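Local coordinates for protein polyketide synthase PksR (Bacillus subtilis, PDB 4U3V) that contributes to intermediate steps in making the antibiotic polyketide bacillaene, the part described here being its double-hotdog enoyl-isomerase domain, at residues Q111-E116 against W122-I127; L253-N256 against L261-D264; V265-E270 against T274-S279. One frame throughout, in Å; residues are numbered along the deposited sequence.

Contact 1 (Q111-E116 against W122-I127); sequences QIMYRE and WKPAAI
Arg-115 lies across one face of the Trp-122 indole, its CB standing over the six-membered ring in a CH-pi contact 4.0 Å from the centroid. Beyond CB the chain bends at chi3 (-111°) and returns over the indole, where the guanidinium, tilted 39° from the ring plane, sets one of its own faces above CZ2, only 3.4 Å from the plane. The nearest pair, Arg-115 NH2 and Trp-122 NE1, are two donors and cannot bond. The charge is instead met at NH1 by a salt bridge to Glu-96, while Lys-100 makes a cation-pi contact with the same indole; a large aromatic suits a place bordered by two long cationic chains. Met-113, bent at chi2 and chi3, curls beside the indole so that SD rests on Pro-124 CA and CE on the proline nitrogen and CD.

These strands, 108-116 and 121-132, form an antiparallel hairpin of the N-terminal hotdog fold. A classic beta bulge interrupts their register: Ala-125 and Ala-126 both face Ile-112, whose O accepts from Ala-125 N at 2.7 Å and from Ala-126 N at 3.2 Å. The second donor lies in the carbonyl plane on a lone pair, the first nearly in line with the C=O bond. Small alanines suit the doubled position, packed against Tyr-58 of helix 56-69.

On the face carrying Ile-112, the Tyr-114 ring runs alongside Lys-123 and points the same way, with CE2 3.6 Å from Lys-123 CB. Pro-124 O lies at the ring's edge, near its plane. Extended Glu-116 crosses the aliphatic part of Lys-123, OE2 touching CD at 3.2 Å; its OE1 is hydrogen-bonded to Ser-119 OG, and Lys-123 NZ stays 4.3 Å from that oxygen, beyond a salt bridge.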
# COMPACT_ATOMS: atom_id res chain seq x y z
N GLN A 111 11.65 9.76 7.15
CA GLN A 111 10.93 10.85 6.55
C GLN A 111 10.92 10.73 5.02
O GLN A 111 11.97 10.76 4.39
CB GLN A 111 11.59 12.17 6.91
CG GLN A 111 11.52 12.46 8.39
CD GLN A 111 11.37 13.93 8.65
OE1 GLN A 111 12.33 14.59 9.05
NE2 GLN A 111 10.20 14.48 8.33
N ILE A 112 9.75 10.56 4.44
CA ILE A 112 9.62 10.55 3.00
C ILE A 112 9.27 11.96 2.56
O ILE A 112 8.17 12.45 2.84
CB ILE A 112 8.48 9.61 2.52
CG1 ILE A 112 8.56 8.22 3.17
CG2 ILE A 112 8.49 9.51 1.01
CD1 ILE A 112 9.92 7.59 3.09
N MET A 113 10.20 12.59 1.84
CA MET A 113 10.05 13.99 1.45
C MET A 113 9.90 14.06 -0.05
O MET A 113 10.39 13.20 -0.78
CB MET A 113 11.33 14.78 1.83
CG MET A 113 11.88 14.47 3.21
SD MET A 113 10.87 15.34 4.42
CE MET A 113 11.27 17.07 4.14
N TYR A 114 9.22 15.11 -0.51
CA TYR A 114 9.16 15.37 -1.93
C TYR A 114 9.55 16.80 -2.21
O TYR A 114 9.46 17.66 -1.33
CB TYR A 114 7.76 15.09 -2.48
CG TYR A 114 6.72 16.14 -2.11
CD1 TYR A 114 6.28 17.07 -3.04
CD2 TYR A 114 6.19 16.17 -0.83
CE1 TYR A 114 5.31 18.00 -2.70
CE2 TYR A 114 5.23 17.10 -0.47
CZ TYR A 114 4.81 18.00 -1.41
OH TYR A 114 3.85 18.90 -1.07
N ARG A 115 10.01 17.03 -3.42
CA ARG A 115 10.52 18.35 -3.75
C ARG A 115 9.45 19.08 -4.51
O ARG A 115 9.12 18.72 -5.65
CB ARG A 115 11.83 18.25 -4.53
CG ARG A 115 12.52 19.59 -4.75
CD ARG A 115 13.91 19.34 -5.34
NE ARG A 115 14.96 19.67 -4.38
CZ ARG A 115 16.20 19.19 -4.40
NH1 ARG A 115 16.57 18.25 -5.27
NH2 ARG A 115 17.06 19.58 -3.47
N GLU A 116 8.85 20.05 -3.82
CA GLU A 116 7.73 20.85 -4.33
C GLU A 116 8.23 21.69 -5.48
O GLU A 116 9.09 22.54 -5.28
CB GLU A 116 7.28 21.76 -3.19
CG GLU A 116 5.93 22.42 -3.33
CD GLU A 116 5.60 23.23 -2.09
OE1 GLU A 116 6.48 23.98 -1.63
OE2 GLU A 116 4.48 23.07 -1.55
N TRP A 122 12.13 20.71 -0.27
CA TRP A 122 11.63 19.47 0.35
C TRP A 122 10.56 19.71 1.35
O TRP A 122 10.69 20.56 2.23
CB TRP A 122 12.77 18.69 0.99
CG TRP A 122 13.85 18.30 0.01
CD1 TRP A 122 15.12 18.87 -0.11
CD2 TRP A 122 13.82 17.20 -0.94
NE1 TRP A 122 15.84 18.23 -1.06
CE2 TRP A 122 15.11 17.23 -1.63
CE3 TRP A 122 12.85 16.28 -1.36
CZ2 TRP A 122 15.43 16.35 -2.64
CZ3 TRP A 122 13.19 15.37 -2.36
CH2 TRP A 122 14.44 15.42 -3.01
N LYS A 123 9.52 18.88 1.27
CA LYS A 123 8.35 18.92 2.15
C LYS A 123 8.03 17.47 2.51
O LYS A 123 8.19 16.60 1.67
CB LYS A 123 7.18 19.49 1.36
CG LYS A 123 7.25 20.99 1.10
CD LYS A 123 5.86 21.58 0.90
CE LYS A 123 5.28 22.08 2.22
NZ LYS A 123 5.75 23.45 2.54
N PRO A 124 7.55 17.21 3.74
CA PRO A 124 7.20 15.83 4.11
C PRO A 124 5.91 15.29 3.44
O PRO A 124 4.88 16.00 3.35
CB PRO A 124 7.09 15.88 5.65
CG PRO A 124 6.79 17.31 5.95
CD PRO A 124 7.51 18.13 4.90
N ALA A 125 6.03 14.12 2.83
CA ALA A 125 4.89 13.41 2.27
C ALA A 125 4.37 12.38 3.27
O ALA A 125 3.15 12.14 3.36
CB ALA A 125 5.30 12.71 0.97
N ALA A 126 5.31 11.72 3.95
CA ALA A 126 4.96 10.64 4.93
C ALA A 126 6.02 10.51 6.00
O ALA A 126 7.16 10.86 5.77
CB ALA A 126 4.79 9.29 4.20
N ILE A 127 5.64 9.96 7.15
CA ILE A 127 6.58 9.73 8.23
C ILE A 127 6.25 8.39 8.83
O ILE A 127 5.09 7.95 8.78
CB ILE A 127 6.46 10.84 9.31
CG1 ILE A 127 5.04 10.89 9.88
CG2 ILE A 127 6.84 12.19 8.71
CD1 ILE A 127 4.97 10.96 11.40

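Contact 2 (L253-N256 against L261-D264); sequences LVKN and LLFD
Leu-262 O takes two backbone donors from the facing strand, Val-254 N at 3.0 Å and Lys-255 N at 3.2 Å. This is a classic beta bulge in the antiparallel hairpin of strands 247-257 and 260-268, part of the C-terminal hotdog fold. Val-254 N lies in the carbonyl plane, whereas Lys-255 N is tilted 27° from it, so one oxygen serves both amides without their competing for one direction. The extra residue is Val-254, whose psi of -30° departs from extended values. Past the bulge, Leu-262 N donates to Lys-255 O at 3.0 Å, which satisfies both backbone polar atoms of Leu-262. Asp-264 OD1 accepts from Gly-280 N, while its carboxylate also lies against the methyl CG1 of Val-254.

Leu-253, Leu-261 and Phe-263 share one face, the last two packing on helix 205-219; Asn-256 is the polar residue at its exposed end, OD1 3.4 Å from Leu-261 CD2. On the other face, long Lys-255 suits an exposed place, its aliphatic part on Leu-262 and its end leading away from the facing strand. A chi1 of 179° turns Leu-253 CG away from its own amide nitrogen, and this branched apolar chain carries CD1 over one face of the Phe-263 ring, 4.0 Å from the centroid.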
# COMPACT_ATOMS: atom_id res chain seq x y z
N LEU A 253 -11.83 -6.19 8.90
CA LEU A 253 -12.13 -4.96 9.62
C LEU A 253 -11.92 -5.19 11.13
O LEU A 253 -12.45 -6.14 11.71
CB LEU A 253 -13.58 -4.56 9.37
CG LEU A 253 -14.08 -3.31 10.08
CD1 LEU A 253 -13.30 -2.05 9.67
CD2 LEU A 253 -15.59 -3.14 9.83
N VAL A 254 -11.05 -4.39 11.70
CA VAL A 254 -10.69 -4.47 13.13
C VAL A 254 -11.13 -3.28 14.00
O VAL A 254 -11.51 -3.47 15.17
CB VAL A 254 -9.18 -4.75 13.33
CG1 VAL A 254 -8.81 -6.10 12.69
CG2 VAL A 254 -8.34 -3.63 12.76
N LYS A 255 -11.23 -2.08 13.44
CA LYS A 255 -11.61 -0.91 14.27
C LYS A 255 -12.48 0.00 13.43
O LYS A 255 -12.23 0.24 12.23
CB LYS A 255 -10.38 -0.14 14.77
CG LYS A 255 -9.40 -1.02 15.58
CD LYS A 255 -8.08 -0.30 15.89
CE LYS A 255 -7.29 -1.10 16.93
NZ LYS A 255 -5.88 -0.66 17.07
N ASN A 256 -13.49 0.57 14.07
CA ASN A 256 -14.31 1.56 13.40
C ASN A 256 -14.64 2.46 14.58
O ASN A 256 -15.48 2.09 15.42
CB ASN A 256 -15.59 0.90 12.88
CG ASN A 256 -16.54 1.90 12.27
OD1 ASN A 256 -16.16 3.03 11.96
ND2 ASN A 256 -17.83 1.57 12.31
N LEU A 261 -11.52 3.85 9.76
CA LEU A 261 -11.77 2.42 9.63
C LEU A 261 -10.39 1.78 9.46
O LEU A 261 -9.67 2.13 8.53
CB LEU A 261 -12.58 2.14 8.34
CG LEU A 261 -14.01 2.70 8.42
CD1 LEU A 261 -14.57 2.88 7.01
CD2 LEU A 261 -14.83 1.68 9.17
N LEU A 262 -10.05 0.84 10.33
CA LEU A 262 -8.72 0.20 10.28
C LEU A 262 -8.90 -1.29 10.01
O LEU A 262 -9.83 -1.95 10.54
CB LEU A 262 -7.96 0.36 11.60
CG LEU A 262 -7.20 1.70 11.73
CD1 LEU A 262 -8.14 2.88 11.85
CD2 LEU A 262 -6.20 1.67 12.88
N PHE A 263 -7.99 -1.82 9.20
CA PHE A 263 -8.08 -3.19 8.70
C PHE A 263 -6.76 -3.89 8.96
O PHE A 263 -5.70 -3.28 8.91
CB PHE A 263 -8.33 -3.17 7.15
CG PHE A 263 -9.63 -2.58 6.77
CD1 PHE A 263 -10.74 -3.40 6.63
CD2 PHE A 263 -9.76 -1.20 6.65
CE1 PHE A 263 -11.98 -2.85 6.32
CE2 PHE A 263 -11.02 -0.64 6.39
CZ PHE A 263 -12.11 -1.46 6.20
N ASP A 264 -6.82 -5.19 9.21
CA ASP A 264 -5.64 -6.04 9.07
C ASP A 264 -5.60 -6.72 7.71
O ASP A 264 -6.63 -7.09 7.15
CB ASP A 264 -5.55 -7.07 10.22
CG ASP A 264 -5.15 -6.44 11.55
OD1 ASP A 264 -4.88 -5.21 11.62
OD2 ASP A 264 -5.14 -7.18 12.58

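Contact 3 (V265-E270 against T274-S279); sequences VDVINE and TVLHYS
Tyr-278 O is gripped by two donors: Val-265 N at 2.8 Å, in a nearly straight bond (175° at the hydrogen), and a water at 3.0 Å. The same water donates to Asp-266 OD1 over 3.1 Å, thus tying the carboxylate to the facing strand, and Lys-138 NZ forms a salt bridge with that OD1. Asp-266 OD1 comes within 3.3 Å of His-277 CD2 as well, the carboxylate and imidazole planes lying 68° apart; this is proximity rather than a hydrogen bond. The imidazole is fixed at its two nitrogens instead: NE2 shares a 2.7 Å hydrogen bond with Thr-274 OG1, and ND1 pairs with Gln-237. Histidine fits here because it offers two ring nitrogens, flanking CE1, that can each take a polar partner, while Phe-135 meets the ring itself.

The other face, of Val-265, Val-267, Leu-276 and Tyr-278, is mostly apolar. The two methyls of Val-267 part, CG1 opposite the amide nitrogen (chi1 -176°): CG1 reaches CG2 of the bulge residue Val-275 at 3.8 Å, and CG2 lies against Leu-276 CB and the edge of the Tyr-278 ring near CE2. Branched valine thereby fills two directions at once. The Tyr-278 ring runs beside Val-265, CD2 3.7 Å from its CB, and carries its hydroxyl on to Thr-208.

Near the turn of this antiparallel hairpin a beta bulge shifts the register, Val-275 N bonding to Val-267 O. Within the C-terminal hotdog fold, strand 274-283 has strand 230-239 as its other neighbour, strand 247-257 borders 260-268, and Met-207 of helix 205-219 covers Val-267, Leu-276 and Tyr-278.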
# COMPACT_ATOMS: atom_id res chain seq x y z
N VAL A 265 -4.39 -6.89 7.16
CA VAL A 265 -4.28 -7.44 5.82
C VAL A 265 -3.18 -8.49 5.83
O VAL A 265 -2.03 -8.17 6.15
CB VAL A 265 -3.85 -6.37 4.79
CG1 VAL A 265 -3.77 -7.02 3.41
CG2 VAL A 265 -4.83 -5.21 4.77
N ASP A 266 -3.55 -9.73 5.51
CA ASP A 266 -2.52 -10.80 5.29
C ASP A 266 -2.40 -11.13 3.81
O ASP A 266 -3.36 -11.42 3.10
CB ASP A 266 -2.88 -12.08 6.06
CG ASP A 266 -2.69 -11.95 7.57
OD1 ASP A 266 -1.76 -11.26 8.03
OD2 ASP A 266 -3.43 -12.63 8.32
N VAL A 267 -1.15 -11.11 3.33
CA VAL A 267 -0.90 -11.49 1.95
C VAL A 267 -0.42 -12.95 1.98
O VAL A 267 0.45 -13.26 2.78
CB VAL A 267 0.27 -10.66 1.37
CG1 VAL A 267 0.42 -11.03 -0.08
CG2 VAL A 267 -0.03 -9.15 1.52
N ILE A 268 -1.04 -13.78 1.15
CA ILE A 268 -0.83 -15.24 1.20
C ILE A 268 -0.40 -15.75 -0.18
O ILE A 268 -0.90 -15.29 -1.20
CB ILE A 268 -2.14 -15.94 1.64
CG1 ILE A 268 -2.69 -15.25 2.89
CG2 ILE A 268 -1.94 -17.45 1.83
CD1 ILE A 268 -4.21 -15.15 2.90
N ASN A 269 0.57 -16.67 -0.22
CA ASN A 269 1.00 -17.22 -1.49
C ASN A 269 0.11 -18.38 -1.94
O ASN A 269 -0.91 -18.67 -1.31
CB ASN A 269 2.48 -17.63 -1.44
CG ASN A 269 2.74 -18.71 -0.41
OD1 ASN A 269 1.82 -19.39 0.05
ND2 ASN A 269 4.00 -18.85 -0.02
N GLU A 270 0.46 -18.99 -3.07
CA GLU A 270 -0.38 -20.04 -3.62
C GLU A 270 -0.08 -21.39 -2.96
O GLU A 270 -0.57 -22.43 -3.39
CB GLU A 270 -0.27 -20.10 -5.14
CG GLU A 270 -1.08 -19.00 -5.83
CD GLU A 270 -1.48 -19.34 -7.25
OE1 GLU A 270 -0.59 -19.43 -8.12
OE2 GLU A 270 -2.70 -19.47 -7.52
N THR A 274 1.46 -17.11 4.68
CA THR A 274 1.57 -15.65 4.57
C THR A 274 2.97 -15.12 4.31
O THR A 274 3.96 -15.67 4.81
CB THR A 274 1.12 -14.91 5.83
OG1 THR A 274 2.00 -15.17 6.92
CG2 THR A 274 -0.34 -15.23 6.18
N VAL A 275 3.05 -14.10 3.46
CA VAL A 275 4.35 -13.59 3.01
C VAL A 275 4.55 -12.09 3.27
O VAL A 275 5.66 -11.57 3.14
CB VAL A 275 4.48 -13.88 1.49
CG1 VAL A 275 4.53 -15.40 1.21
CG2 VAL A 275 3.33 -13.28 0.72
N LEU A 276 3.51 -11.45 3.81
CA LEU A 276 3.59 -10.04 4.15
C LEU A 276 2.34 -9.72 4.98
O LEU A 276 1.28 -10.29 4.69
CB LEU A 276 3.55 -9.24 2.83
CG LEU A 276 3.35 -7.73 2.87
CD1 LEU A 276 4.50 -7.06 3.60
CD2 LEU A 276 3.28 -7.18 1.43
N HIS A 277 2.53 -8.98 6.07
CA HIS A 277 1.44 -8.62 7.01
C HIS A 277 1.34 -7.13 7.09
O HIS A 277 2.33 -6.43 7.35
CB HIS A 277 1.65 -9.15 8.43
CG HIS A 277 1.96 -10.64 8.52
ND1 HIS A 277 2.82 -11.15 9.44
CD2 HIS A 277 1.50 -11.73 7.77
CE1 HIS A 277 2.96 -12.48 9.24
NE2 HIS A 277 2.11 -12.85 8.26
N TYR A 278 0.12 -6.61 6.97
CA TYR A 278 -0.17 -5.23 7.39
C TYR A 278 -1.13 -5.25 8.57
O TYR A 278 -2.07 -6.03 8.57
CB TYR A 278 -0.92 -4.46 6.29
CG TYR A 278 -0.24 -4.42 4.93
CD1 TYR A 278 0.39 -3.25 4.48
CD2 TYR A 278 -0.33 -5.48 4.06
CE1 TYR A 278 0.93 -3.17 3.21
CE2 TYR A 278 0.17 -5.40 2.76
CZ TYR A 278 0.83 -4.26 2.35
OH TYR A 278 1.32 -4.17 1.06
N SER A 279 -0.97 -4.33 9.49
CA SER A 279 -1.90 -4.21 10.59
C SER A 279 -2.28 -2.74 10.80
O SER A 279 -1.45 -1.82 10.61
CB SER A 279 -1.30 -4.89 11.85
OG SER A 279 -0.91 -3.94 12.81
O HOH W 1 -1.74 -8.75 9.82

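The three contacts follow one another along the chain, each joining the two strands of an antiparallel hairpin. Contact 1 belongs to the N-terminal hotdog; contacts 2 and 3 share the C-terminal one, and contact 1 lies across the chain's centre from contact 3, their centres about 28 Å apart. Strand 260-268 lies between 247-257 and 274-283 and pairs with both; contact 2 samples its first half against one neighbour, contact 3 its second half against the other. Their centres are about 16 Å apart, and they touch where Asp-264 packs against Ser-279. Helix 205-219 packs against both, while helix 56-69 meets contact 1, consistent with two hotdog units joined in one double-hotdog domain.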